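D-methionine-binding lipoprotein MetQ (Escherichia coli, PDB 4YAH) binds methionine as the substrate-binding lipoprotein of an ATP-driven methionine permease, a binding protein-dependent ABC transport system. Local coordinates at residues V35-G40 with A83-H88; L103-N108 with V228-T233; E183-P188 with T203-Q208. All coordinates share one frame; numbering follows the deposited sequence.

Interaction 1: V35-G40 with A83-H88; sequences VGVIVG and ANAFQH. With MET (methionine), chain B.
The Ile-38 side chain lies across the benzyl carbon of Phe-86, with CG1 of Ile-38 3.7 Å from CB of Phe-86 and CD1 approaching the ring obliquely. Its CG1 branch stands anti to its own carbonyl carbon (chi1 -46°), which turns it to Phe-86. Nearer the start of the strands, CG1 of Val-35 touches the methyls of both Ala-83 and Ala-85, each CB at 4.4 Å. Val-37 CG1 touches the same Ala-85 methyl. Gly-36 has no side chain beside Asn-84, and its carbonyl O comes within 3.3 Å of Asn-84 CB.

Two backbone bonds join the parallel strands: Gly-36 N donates to Ala-83 O (2.9 Å), and Ala-85 N to Gly-36 O at the same length. Beyond them the strands part, and a water bridges the gap, accepting from Ile-38 N and donating to Ala-85 O at 2.7 Å.

Past this opening, residues 86-88 reach the bound methionine. Phe-86 carries CB of Gln-87 over the centre of one ring face, while its CD1 and CE1 meet the ligand's CE. One face of the His-88 ring receives the sulphur, SD lying 3.4 Å from His-88 NE2 and offset toward the rim. That ring is fixed at both nitrogens, ND1 capping the following helix at Tyr-91 N and NE2 bonded to Asn-141. Asn-84 and Gln-87 both bond Asn-73, with only a weak link between their own amides.

Strand 32-38 has strand 60-66 as its parallel neighbour on its other side, and strand 83-88 has the antiparallel strand 229-234. Helix 71-78 packs on Asn-84 and Phe-86, helix 203-206 touches Ile-38, and helix 139-151 meets His-88.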
loop_
_atom_site.group_PDB
_atom_site.type_symbol
_atom_site.label_atom_id
_atom_site.label_comp_id
_atom_site.label_asym_id
_atom_site.label_seq_id
_atom_site.Cartn_x
_atom_site.Cartn_y
_atom_site.Cartn_z
ATOM N N VAL A 35 15.788 3.542 -7.117
ATOM C CA VAL A 35 14.389 3.138 -6.957
ATOM C C VAL A 35 13.876 3.518 -5.583
ATOM O O VAL A 35 14.471 3.142 -4.579
ATOM C CB VAL A 35 14.202 1.635 -7.154
ATOM C CG1 VAL A 35 12.721 1.276 -7.135
ATOM C CG2 VAL A 35 14.822 1.174 -8.478
ATOM N N GLY A 36 12.777 4.268 -5.551
ATOM C CA GLY A 36 12.160 4.658 -4.295
ATOM C C GLY A 36 11.246 3.589 -3.732
ATOM O O GLY A 36 10.392 3.054 -4.439
ATOM N N VAL A 37 11.434 3.287 -2.450
ATOM C CA VAL A 37 10.680 2.259 -1.733
ATOM C C VAL A 37 10.353 2.760 -0.337
ATOM O O VAL A 37 10.931 3.750 0.122
ATOM C CB VAL A 37 11.458 0.921 -1.645
ATOM C CG1 VAL A 37 11.812 0.433 -3.045
ATOM C CG2 VAL A 37 12.728 1.062 -0.836
ATOM N N ILE A 38 9.428 2.079 0.340
ATOM C CA ILE A 38 9.040 2.489 1.693
ATOM C C ILE A 38 9.781 1.668 2.751
ATOM O O ILE A 38 9.913 0.443 2.618
ATOM C CB ILE A 38 7.530 2.334 1.929
ATOM C CG1 ILE A 38 6.727 2.898 0.759
ATOM C CG2 ILE A 38 7.138 3.022 3.241
ATOM C CD1 ILE A 38 6.938 4.367 0.510
ATOM N N VAL A 39 10.237 2.334 3.815
ATOM C CA VAL A 39 10.956 1.643 4.876
ATOM C C VAL A 39 10.083 0.593 5.528
ATOM O O VAL A 39 8.865 0.712 5.556
ATOM C CB VAL A 39 11.465 2.614 5.965
ATOM C CG1 VAL A 39 12.411 3.588 5.383
ATOM C CG2 VAL A 39 10.332 3.365 6.596
ATOM N N GLY A 40 10.726 -0.447 6.038
ATOM C CA GLY A 40 10.020 -1.544 6.667
ATOM C C GLY A 40 10.121 -2.763 5.787
ATOM O O GLY A 40 11.097 -2.928 5.046
ATOM N N ALA A 83 12.635 5.311 -10.693
ATOM C CA ALA A 83 11.439 4.492 -10.574
ATOM C C ALA A 83 11.036 4.485 -9.124
ATOM O O ALA A 83 11.848 4.817 -8.260
ATOM C CB ALA A 83 11.689 3.075 -11.042
ATOM N N ASN A 84 9.795 4.105 -8.837
ATOM C CA ASN A 84 9.482 3.738 -7.467
ATOM C C ASN A 84 8.593 2.516 -7.449
ATOM O O ASN A 84 8.071 2.076 -8.476
ATOM C CB ASN A 84 8.856 4.912 -6.683
ATOM C CG ASN A 84 7.600 5.465 -7.303
ATOM O OD1 ASN A 84 6.697 4.727 -7.726
ATOM N ND2 ASN A 84 7.500 6.798 -7.302
ATOM N N ALA A 85 8.474 1.933 -6.264
ATOM C CA ALA A 85 7.774 0.683 -6.118
ATOM C C ALA A 85 7.005 0.684 -4.818
ATOM O O ALA A 85 7.489 0.164 -3.805
ATOM C CB ALA A 85 8.754 -0.480 -6.173
ATOM N N PHE A 86 5.819 1.291 -4.827
ATOM C CA PHE A 86 5.093 1.470 -3.571
ATOM C C PHE A 86 3.586 1.673 -3.668
ATOM O O PHE A 86 2.928 1.713 -2.631
ATOM C CB PHE A 86 5.667 2.681 -2.813
ATOM C CG PHE A 86 5.099 4.003 -3.266
ATOM C CD1 PHE A 86 4.077 4.607 -2.558
ATOM C CD2 PHE A 86 5.562 4.627 -4.422
ATOM C CE1 PHE A 86 3.535 5.805 -2.972
ATOM C CE2 PHE A 86 5.022 5.829 -4.836
ATOM C CZ PHE A 86 4.016 6.419 -4.115
ATOM N N GLN A 87 3.042 1.843 -4.871
ATOM C CA GLN A 87 1.646 2.263 -5.015
ATOM C C GLN A 87 0.838 1.334 -5.918
ATOM O O GLN A 87 1.388 0.636 -6.764
ATOM C CB GLN A 87 1.589 3.704 -5.554
ATOM C CG GLN A 87 1.935 3.832 -7.031
ATOM C CD GLN A 87 2.360 5.238 -7.416
ATOM O OE1 GLN A 87 1.576 6.196 -7.319
ATOM N NE2 GLN A 87 3.598 5.368 -7.880
ATOM N N HIS A 88 -0.479 1.300 -5.705
ATOM C CA HIS A 88 -1.368 0.572 -6.593
ATOM C C HIS A 88 -1.926 1.529 -7.654
ATOM O O HIS A 88 -1.684 2.740 -7.583
ATOM C CB HIS A 88 -2.503 -0.147 -5.805
ATOM C CG HIS A 88 -3.210 0.690 -4.778
ATOM N ND1 HIS A 88 -3.894 1.851 -5.080
ATOM C CD2 HIS A 88 -3.369 0.499 -3.445
ATOM C CE1 HIS A 88 -4.418 2.348 -3.974
ATOM N NE2 HIS A 88 -4.121 1.541 -2.968
HETATM N N MET B . 1.368 -0.911 -0.247
HETATM C CA MET B . 0.140 -0.121 -0.151
HETATM C C MET B . -1.054 -1.043 -0.218
HETATM O O MET B . -1.101 -1.878 -1.127
HETATM C CB MET B . 0.065 0.910 -1.281
HETATM C CG MET B . -1.081 1.902 -1.155
HETATM S SD MET B . -1.165 3.105 -2.498
HETATM C CE MET B . 0.211 4.170 -2.067
HETATM O OXT MET B . -1.976 -0.938 0.615
HETATM O O HOH W 1 7.977 0.043 -1.125
#

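Interaction 2: L103-N108 with V228-T233; sequences LVAVGN and VNLIVT. With MET (methionine), chain B.
Strands 103-108 and 229-233 run antiparallel but strongly twisted, their axes 131° apart, with Val-104 and Thr-233 exchanging two 2.9 Å bonds between the N of each and the O of the other. Val-106 N then donates to Ile-231 O (2.8 Å), while Ile-231 N returns to Gly-107 O, so Val-106 and Gly-107 together face Ile-231, a beta bulge in strand 103-111.

On one face Val-106 meets Ile-231 at about a right angle, CG2 to CG2 at 3.7 Å, and its CG1 lies against Thr-233 OG1. Val-104 CG2 flanks the same hydroxyl. On the other face CB of Leu-103 packs on Val-232 CG1, and the Ala-105 methyl on Leu-230 CD1. Asn-108 lies alongside Leu-230, its OD1 3.3 Å from Leu-230 CD2, and its CB touches Val-228 CG2; its ND2 bonds Gly-270 O.

Asn-229 points away from strand 103-108 toward the bound methionine, OD1 accepting from the ligand N (2.8 Å) and ND2 donating to its carboxylate O (2.9 Å). This asparagine places the strand pair in the ligand site of a type II periplasmic-binding-protein fold, where Arg-144, Asn-202 and Thr-204 also bond the methionine.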
loop_
_atom_site.group_PDB
_atom_site.type_symbol
_atom_site.label_atom_id
_atom_site.label_comp_id
_atom_site.label_asym_id
_atom_site.label_seq_id
_atom_site.Cartn_x
_atom_site.Cartn_y
_atom_site.Cartn_z
ATOM N N LEU A 103 3.416 9.817 -15.149
ATOM C CA LEU A 103 3.999 8.575 -14.681
ATOM C C LEU A 103 3.229 7.419 -15.239
ATOM O O LEU A 103 2.037 7.545 -15.519
ATOM C CB LEU A 103 3.976 8.481 -13.163
ATOM C CG LEU A 103 4.448 9.698 -12.391
ATOM C CD1 LEU A 103 4.346 9.449 -10.900
ATOM C CD2 LEU A 103 5.873 10.066 -12.758
ATOM N N VAL A 104 3.905 6.284 -15.340
ATOM C CA VAL A 104 3.301 5.080 -15.873
ATOM C C VAL A 104 3.806 3.832 -15.162
ATOM O O VAL A 104 4.943 3.781 -14.662
ATOM C CB VAL A 104 3.560 4.930 -17.386
ATOM C CG1 VAL A 104 2.939 6.089 -18.157
ATOM C CG2 VAL A 104 5.034 4.831 -17.672
ATOM N N ALA A 105 2.929 2.829 -15.109
ATOM C CA ALA A 105 3.268 1.538 -14.542
ATOM C C ALA A 105 4.056 0.715 -15.540
ATOM O O ALA A 105 3.677 0.627 -16.708
ATOM C CB ALA A 105 1.999 0.795 -14.143
ATOM N N VAL A 106 5.132 0.089 -15.078
ATOM C CA VAL A 106 5.955 -0.760 -15.920
ATOM C C VAL A 106 5.996 -2.189 -15.414
ATOM O O VAL A 106 6.705 -3.031 -15.958
ATOM C CB VAL A 106 7.412 -0.212 -16.042
ATOM C CG1 VAL A 106 7.402 1.158 -16.734
ATOM C CG2 VAL A 106 8.100 -0.124 -14.682
ATOM N N GLY A 107 5.203 -2.494 -14.390
ATOM C CA GLY A 107 5.145 -3.853 -13.899
ATOM C C GLY A 107 4.394 -3.942 -12.579
ATOM O O GLY A 107 4.436 -2.988 -11.794
ATOM N N ASN A 108 3.729 -5.076 -12.353
ATOM C CA ASN A 108 3.065 -5.363 -11.082
ATOM C C ASN A 108 4.006 -5.983 -10.079
ATOM O O ASN A 108 4.897 -6.733 -10.445
ATOM C CB ASN A 108 1.897 -6.330 -11.277
ATOM C CG ASN A 108 0.825 -5.783 -12.158
ATOM O OD1 ASN A 108 0.696 -4.575 -12.342
ATOM N ND2 ASN A 108 0.012 -6.686 -12.701
ATOM N N VAL A 228 -3.290 -4.252 -6.714
ATOM C CA VAL A 228 -1.942 -4.747 -6.931
ATOM C C VAL A 228 -1.002 -3.540 -6.997
ATOM O O VAL A 228 -1.324 -2.523 -7.620
ATOM C CB VAL A 228 -1.839 -5.615 -8.208
ATOM C CG1 VAL A 228 -2.056 -4.784 -9.475
ATOM C CG2 VAL A 228 -0.524 -6.355 -8.229
ATOM N N ASN A 229 0.128 -3.633 -6.309
ATOM C CA ASN A 229 1.112 -2.559 -6.310
ATOM C C ASN A 229 1.918 -2.615 -7.617
ATOM O O ASN A 229 1.900 -3.623 -8.326
ATOM C CB ASN A 229 2.035 -2.660 -5.085
ATOM C CG ASN A 229 1.375 -2.182 -3.797
ATOM O OD1 ASN A 229 2.062 -1.741 -2.880
ATOM N ND2 ASN A 229 0.042 -2.304 -3.708
ATOM N N LEU A 230 2.675 -1.545 -7.875
ATOM C CA LEU A 230 3.284 -1.296 -9.178
ATOM C C LEU A 230 4.709 -0.804 -9.037
ATOM O O LEU A 230 5.060 -0.165 -8.046
ATOM C CB LEU A 230 2.494 -0.230 -9.935
ATOM C CG LEU A 230 0.984 -0.414 -10.035
ATOM C CD1 LEU A 230 0.365 0.901 -10.475
ATOM C CD2 LEU A 230 0.665 -1.519 -11.012
ATOM N N ILE A 231 5.509 -1.077 -10.062
ATOM C CA ILE A 231 6.750 -0.345 -10.306
ATOM C C ILE A 231 6.355 0.719 -11.305
ATOM O O ILE A 231 5.683 0.418 -12.313
ATOM C CB ILE A 231 7.860 -1.242 -10.847
ATOM C CG1 ILE A 231 8.210 -2.297 -9.798
ATOM C CG2 ILE A 231 9.124 -0.417 -11.178
ATOM C CD1 ILE A 231 8.924 -3.514 -10.338
ATOM N N VAL A 232 6.706 1.963 -10.985
ATOM C CA VAL A 232 6.290 3.127 -11.738
ATOM C C VAL A 232 7.490 3.978 -12.129
ATOM O O VAL A 232 8.414 4.162 -11.331
ATOM C CB VAL A 232 5.313 3.957 -10.916
ATOM C CG1 VAL A 232 4.980 5.251 -11.588
ATOM C CG2 VAL A 232 4.043 3.165 -10.702
ATOM N N THR A 233 7.452 4.495 -13.358
ATOM C CA THR A 233 8.485 5.399 -13.871
ATOM C C THR A 233 7.830 6.628 -14.462
ATOM O O THR A 233 6.610 6.736 -14.489
ATOM C CB THR A 233 9.348 4.758 -14.970
ATOM O OG1 THR A 233 8.550 4.553 -16.146
ATOM C CG2 THR A 233 9.936 3.441 -14.511
HETATM N N MET B . 1.368 -0.911 -0.247
HETATM C CA MET B . 0.140 -0.121 -0.151
HETATM C C MET B . -1.054 -1.043 -0.218
HETATM O O MET B . -1.101 -1.878 -1.127
HETATM C CB MET B . 0.065 0.910 -1.281
HETATM C CG MET B . -1.081 1.902 -1.155
HETATM S SD MET B . -1.165 3.105 -2.498
HETATM C CE MET B . 0.211 4.170 -2.067
HETATM O OXT MET B . -1.976 -0.938 0.615
#

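Interaction 3: E183-P188 with T203-Q208; sequences EAPQLP and TTYASQ
Carbon contacts against the Tyr-205 ring carry most of this meeting. Pro-185 lies over one face, its CA 3.7 Å from the ring centroid and only 8° off the normal, a CH-pi contact; its CB sits near CE2, and its CG 3.7 Å from the hydroxyl OH. The opposite face is filled by Thr-204 CG2. The Ala-184 methyl approaches at CE1 (3.8 Å). At the backbone end Pro-188 packs obliquely, its CG 3.6 Å from Tyr-205 CB and 3.3 Å from Tyr-205 O. With CG of Tyr-205 anti to its carbonyl carbon (chi1 -59°), the ring projects over Ala-184 and Pro-185.

No direct hydrogen bond joins 183-188 to 203-208, but a water donates to both Pro-185 O and Gln-208 OE1, at 2.9 Å each. Ser-207 OG donates to Thr-204 O from above the carbonyl plane. Thr-204 OG1 bonds the ligand amino N, making the Tyr-205 ring second shell to the methionine site.

An alanine in place of Tyr-205 would probably open a gap between Pro-185 and Thr-204 CG2 and leave Pro-185 CA without its CH-pi partner. The contact probably relies on shape and CH-pi attraction; the buried Tyr-205 OH, without a partner in the model, would give little polar hold.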
loop_
_atom_site.group_PDB
_atom_site.type_symbol
_atom_site.label_atom_id
_atom_site.label_comp_id
_atom_site.label_asym_id
_atom_site.label_seq_id
_atom_site.Cartn_x
_atom_site.Cartn_y
_atom_site.Cartn_z
ATOM N N GLU A 183 -3.076 10.595 7.944
ATOM C CA GLU A 183 -2.034 10.264 6.978
ATOM C C GLU A 183 -1.612 8.802 7.162
ATOM O O GLU A 183 -1.376 8.366 8.289
ATOM C CB GLU A 183 -0.833 11.195 7.161
ATOM C CG GLU A 183 -1.154 12.678 6.951
ATOM C CD GLU A 183 -1.220 13.074 5.486
ATOM O OE1 GLU A 183 -0.453 12.501 4.681
ATOM O OE2 GLU A 183 -2.036 13.961 5.137
ATOM N N ALA A 184 -1.501 8.058 6.061
ATOM C CA ALA A 184 -1.261 6.620 6.127
ATOM C C ALA A 184 -0.131 6.222 7.099
ATOM O O ALA A 184 -0.280 5.254 7.839
ATOM C CB ALA A 184 -0.975 6.066 4.736
ATOM N N PRO A 185 1.009 6.943 7.103
ATOM C CA PRO A 185 2.088 6.502 7.999
ATOM C C PRO A 185 1.789 6.681 9.479
ATOM O O PRO A 185 2.517 6.134 10.292
ATOM C CB PRO A 185 3.275 7.403 7.610
ATOM C CG PRO A 185 2.917 7.968 6.276
ATOM C CD PRO A 185 1.427 8.073 6.264
ATOM N N GLN A 186 0.749 7.443 9.809
ATOM C CA GLN A 186 0.389 7.697 11.197
ATOM C C GLN A 186 -0.506 6.609 11.740
ATOM O O GLN A 186 -0.777 6.591 12.940
ATOM C CB GLN A 186 -0.317 9.045 11.332
ATOM C CG GLN A 186 0.542 10.218 10.896
ATOM C CD GLN A 186 1.728 10.427 11.816
ATOM O OE1 GLN A 186 1.556 10.666 13.015
ATOM N NE2 GLN A 186 2.938 10.312 11.270
ATOM N N LEU A 187 -0.971 5.710 10.879
ATOM C CA LEU A 187 -1.994 4.757 11.332
ATOM C C LEU A 187 -1.456 3.768 12.400
ATOM O O LEU A 187 -2.147 3.490 13.370
ATOM C CB LEU A 187 -2.590 4.025 10.134
ATOM C CG LEU A 187 -3.691 4.824 9.421
ATOM C CD1 LEU A 187 -4.967 4.790 10.273
ATOM C CD2 LEU A 187 -3.312 6.238 9.143
ATOM N N PRO A 188 -0.208 3.279 12.275
ATOM C CA PRO A 188 0.265 2.394 13.362
ATOM C C PRO A 188 0.252 3.046 14.758
ATOM O O PRO A 188 -0.238 2.443 15.729
ATOM C CB PRO A 188 1.693 2.053 12.930
ATOM C CG PRO A 188 1.599 2.084 11.424
ATOM C CD PRO A 188 0.727 3.274 11.136
ATOM N N THR A 203 -0.598 -2.556 4.916
ATOM C CA THR A 203 0.386 -3.506 5.393
ATOM C C THR A 203 1.798 -2.928 5.380
ATOM O O THR A 203 2.612 -3.334 6.202
ATOM C CB THR A 203 0.303 -4.783 4.574
ATOM O OG1 THR A 203 -1.045 -5.257 4.632
ATOM C CG2 THR A 203 1.224 -5.850 5.122
ATOM N N THR A 204 2.050 -1.962 4.486
ATOM C CA THR A 204 3.289 -1.156 4.471
ATOM C C THR A 204 3.699 -0.718 5.877
ATOM O O THR A 204 4.824 -0.922 6.322
ATOM C CB THR A 204 3.120 0.139 3.651
ATOM O OG1 THR A 204 2.558 -0.147 2.365
ATOM C CG2 THR A 204 4.452 0.848 3.481
ATOM N N TYR A 205 2.744 -0.091 6.552
ATOM C CA TYR A 205 2.975 0.513 7.857
ATOM C C TYR A 205 2.635 -0.429 9.010
ATOM O O TYR A 205 3.318 -0.394 10.027
ATOM C CB TYR A 205 2.202 1.836 7.934
ATOM C CG TYR A 205 2.628 2.802 6.832
ATOM C CD1 TYR A 205 1.786 3.097 5.770
ATOM C CD2 TYR A 205 3.884 3.403 6.868
ATOM C CE1 TYR A 205 2.186 3.959 4.752
ATOM C CE2 TYR A 205 4.300 4.273 5.851
ATOM C CZ TYR A 205 3.436 4.544 4.803
ATOM O OH TYR A 205 3.823 5.414 3.795
ATOM N N ALA A 206 1.630 -1.294 8.852
ATOM C CA ALA A 206 1.349 -2.326 9.860
ATOM C C ALA A 206 2.583 -3.185 10.118
ATOM O O ALA A 206 2.893 -3.548 11.258
ATOM C CB ALA A 206 0.197 -3.197 9.414
ATOM N N SER A 207 3.319 -3.480 9.055
ATOM C CA SER A 207 4.490 -4.338 9.173
ATOM C C SER A 207 5.626 -3.655 9.956
ATOM O O SER A 207 6.493 -4.327 10.497
ATOM C CB SER A 207 4.994 -4.748 7.790
ATOM O OG SER A 207 5.604 -3.650 7.149
ATOM N N GLN A 208 5.623 -2.328 10.010
ATOM C CA GLN A 208 6.648 -1.601 10.756
ATOM C C GLN A 208 6.572 -1.872 12.255
ATOM O O GLN A 208 7.588 -1.791 12.939
ATOM C CB GLN A 208 6.538 -0.103 10.502
ATOM C CG GLN A 208 6.847 0.290 9.053
ATOM C CD GLN A 208 6.737 1.778 8.824
ATOM O OE1 GLN A 208 6.292 2.519 9.696
ATOM N NE2 GLN A 208 7.122 2.224 7.636
HETATM O O HOH W 2 5.229 5.222 10.097
#

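From the N terminus, interaction 1 comes first: strand 32-38 pairs with strand 83-88, closing a loop that holds helices 41-57 and 71-78 and strand 60-66. It is complete before interaction 2 opens at strand 103-111, whose partner 229-234 returns 120 residues later. Interaction 3 is nested inside that long loop, in the part of the chain that forms the second, five-stranded sheet. Interactions 1 and 2 share the six-stranded sheet and touch, with Asn-84 N probably bonded to Val-232 O. Interaction 3 meets interaction 1 through Ile-38 and Gln-208, but does not touch interaction 2. Methionine lies in the cleft between the two lobes built on these sheets.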